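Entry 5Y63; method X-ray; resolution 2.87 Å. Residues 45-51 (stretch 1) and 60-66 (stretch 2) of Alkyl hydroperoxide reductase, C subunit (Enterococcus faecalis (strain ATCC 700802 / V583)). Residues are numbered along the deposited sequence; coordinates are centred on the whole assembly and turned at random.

Stretch 1 45-51: SIFFFYP
Stretch 2 (60-66) TELGDMQ

A β-strand and an α-helix from the same chain pack here through side chains alone, with no hydrogen bond between them. Residues 45-49 are extended, with phi/psi of -152/142, -119/113, -83/126, -119/87 and -73/142 for Ser45 to Phe49; residues 60-66 are helical throughout, with phi near -70° and psi between -29° and -44°. The helix runs nearly antiparallel to the strand, at 160° between N-to-C directions, and the axes approach to 10.6 Å, a separation that side chains must fill. Register is set by Phe48 CA to Leu62 CA at 8.5 Å and Tyr50 CA to Glu61 CA at 8.7 Å. Within the helix, Asp64 N donates to Thr60 O at 3.0 Å, Met65 N to Glu61 O at 3.1 Å and Gln66 N to Leu62 O at 3.0 Å.

Ile46, Phe48 and Tyr50 (phi/psi -150/153), at every second position, point their CA-to-CB bonds toward the helix, while that of Phe47 points away. Phe48, with the most covered surface, is the centre of the contact. Its rotamer is t (chi1 -165°, chi2 85°), and its broad, flat ring can meet three helix residues at once. Met65 CG lies over one face, 3.6 Å from Phe48 CE1 and 3.9 Å from the ring centroid, only 20° off the normal, a CH-pi contact. Near the plane of the ring, at its edge, are Glu61 CB, 3.8 Å from Phe48 CZ, and Leu62 CD2, 4.1 Å from Phe48 CE2.

Met65 is next in covered area. Its unbranched, flexible chain adopts m at all three chi angles (-78°, -66°, -75°), bringing Met65 SD to 4.6 Å from the Phe48 ring centroid in an oblique sulfur-aromatic contact, 39° off the normal. Its terminal methyl reaches farther back along the strand, where Met65 CE meets Ile46 CG2 at 4.1 Å; Ile46 is m,t (-66°, 168°).

The CA-to-CB bond of Leu62 points sideways, but in the m,m rotamer (chi1 -80°, chi2 -62°) its end comes nearer the strand. Its CD2 methyl meets two rings: besides touching Phe48, Leu62 CD2 sits 4.0 Å from Tyr50 CG and 4.2 Å from the Tyr50 ring centroid, 17° off the normal, a second CH-pi contact. Tyr50 (chi1 67°, p; chi2 -81°) thus offers an apolar face while its hydroxyl is hydrogen-bonded beyond the stretches. Glu61 (chi1 -65°, chi2 -167°, chi3 -49°) likewise sets its CB against the Phe48 edge, while its carboxylate oxygens are hydrogen-bonded elsewhere in the structure.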

# COMPACT_ATOMS: atom_id res chain seq x y z
N SER A 45 36.05 -8.85 -25.10
CA SER A 45 35.86 -7.41 -25.23
C SER A 45 36.26 -6.68 -23.97
O SER A 45 36.03 -7.15 -22.86
CB SER A 45 34.40 -7.10 -25.58
OG SER A 45 33.53 -7.65 -24.61
N ILE A 46 36.88 -5.52 -24.17
CA ILE A 46 37.23 -4.62 -23.08
C ILE A 46 36.50 -3.30 -23.30
O ILE A 46 36.77 -2.59 -24.26
CB ILE A 46 38.74 -4.36 -23.01
CG1 ILE A 46 39.48 -5.65 -22.64
CG2 ILE A 46 39.05 -3.27 -21.98
CD1 ILE A 46 40.98 -5.58 -22.83
N PHE A 47 35.56 -3.00 -22.41
CA PHE A 47 34.94 -1.67 -22.37
C PHE A 47 35.85 -0.74 -21.59
O PHE A 47 36.23 -1.05 -20.46
CB PHE A 47 33.55 -1.73 -21.74
CG PHE A 47 32.52 -2.39 -22.61
CD1 PHE A 47 32.41 -3.77 -22.65
CD2 PHE A 47 31.68 -1.63 -23.41
CE1 PHE A 47 31.47 -4.38 -23.46
CE2 PHE A 47 30.74 -2.23 -24.22
CZ PHE A 47 30.63 -3.61 -24.25
N PHE A 48 36.23 0.38 -22.20
CA PHE A 48 37.18 1.31 -21.60
C PHE A 48 36.52 2.67 -21.39
O PHE A 48 36.59 3.55 -22.25
CB PHE A 48 38.42 1.42 -22.49
CG PHE A 48 39.60 2.06 -21.81
CD1 PHE A 48 40.46 1.30 -21.03
CD2 PHE A 48 39.85 3.42 -21.95
CE1 PHE A 48 41.54 1.88 -20.40
CE2 PHE A 48 40.93 4.00 -21.32
CZ PHE A 48 41.78 3.23 -20.55
N PHE A 49 35.87 2.82 -20.24
CA PHE A 49 35.19 4.07 -19.90
C PHE A 49 36.20 5.16 -19.55
O PHE A 49 37.21 4.88 -18.91
CB PHE A 49 34.25 3.86 -18.72
CG PHE A 49 33.00 3.12 -19.07
CD1 PHE A 49 32.95 1.74 -19.00
CD2 PHE A 49 31.86 3.81 -19.46
CE1 PHE A 49 31.79 1.06 -19.32
CE2 PHE A 49 30.70 3.14 -19.78
CZ PHE A 49 30.66 1.76 -19.71
N TYR A 50 35.91 6.39 -19.96
CA TYR A 50 36.74 7.54 -19.61
C TYR A 50 35.88 8.81 -19.53
O TYR A 50 34.86 8.90 -20.20
CB TYR A 50 37.89 7.72 -20.61
CG TYR A 50 37.43 8.09 -22.00
CD1 TYR A 50 36.96 7.13 -22.88
CD2 TYR A 50 37.47 9.41 -22.43
CE1 TYR A 50 36.52 7.47 -24.15
CE2 TYR A 50 37.04 9.77 -23.69
CZ TYR A 50 36.57 8.79 -24.55
OH TYR A 50 36.14 9.14 -25.81
N PRO A 51 36.30 9.80 -18.71
CA PRO A 51 35.43 10.94 -18.38
C PRO A 51 35.03 11.86 -19.54
O PRO A 51 33.84 12.06 -19.77
CB PRO A 51 36.24 11.72 -17.34
CG PRO A 51 37.22 10.74 -16.79
CD PRO A 51 37.56 9.85 -17.94
N THR A 60 46.29 9.94 -22.95
CA THR A 60 47.40 9.08 -22.55
C THR A 60 46.92 7.65 -22.28
O THR A 60 47.59 6.69 -22.65
CB THR A 60 48.11 9.62 -21.28
OG1 THR A 60 48.31 11.03 -21.41
CG2 THR A 60 49.46 8.93 -21.09
N GLU A 61 45.76 7.53 -21.65
CA GLU A 61 45.15 6.22 -21.38
C GLU A 61 44.69 5.55 -22.67
O GLU A 61 44.92 4.35 -22.87
CB GLU A 61 43.97 6.36 -20.43
CG GLU A 61 44.34 6.85 -19.04
CD GLU A 61 43.22 6.69 -18.04
OE1 GLU A 61 42.08 7.10 -18.34
OE2 GLU A 61 43.46 6.15 -16.94
N LEU A 62 44.04 6.32 -23.54
CA LEU A 62 43.57 5.81 -24.84
C LEU A 62 44.74 5.47 -25.76
O LEU A 62 44.69 4.47 -26.49
CB LEU A 62 42.65 6.83 -25.53
CG LEU A 62 41.18 6.95 -25.11
CD1 LEU A 62 40.41 5.66 -25.36
CD2 LEU A 62 41.02 7.38 -23.65
N GLY A 63 45.78 6.30 -25.74
CA GLY A 63 46.99 6.08 -26.52
C GLY A 63 47.77 4.85 -26.10
O GLY A 63 48.38 4.18 -26.94
N ASP A 64 47.76 4.55 -24.80
CA ASP A 64 48.41 3.34 -24.29
C ASP A 64 47.59 2.08 -24.57
O ASP A 64 48.15 0.99 -24.69
CB ASP A 64 48.71 3.47 -22.78
CG ASP A 64 49.97 4.28 -22.50
OD1 ASP A 64 51.01 4.03 -23.15
OD2 ASP A 64 49.92 5.16 -21.61
N MET A 65 46.27 2.23 -24.66
CA MET A 65 45.41 1.12 -25.09
C MET A 65 45.60 0.82 -26.57
O MET A 65 45.44 -0.33 -26.99
CB MET A 65 43.93 1.43 -24.80
CG MET A 65 43.54 1.23 -23.34
SD MET A 65 43.64 -0.50 -22.82
CE MET A 65 42.19 -1.20 -23.61
N GLN A 66 45.93 1.83 -27.36
CA GLN A 66 46.22 1.64 -28.78
C GLN A 66 47.50 0.85 -29.00
O GLN A 66 47.55 -0.03 -29.86
CB GLN A 66 46.30 3.00 -29.51
CG GLN A 66 46.65 2.90 -30.99
CD GLN A 66 45.80 1.90 -31.74
OE1 GLN A 66 44.59 1.83 -31.55
NE2 GLN A 66 46.44 1.11 -32.61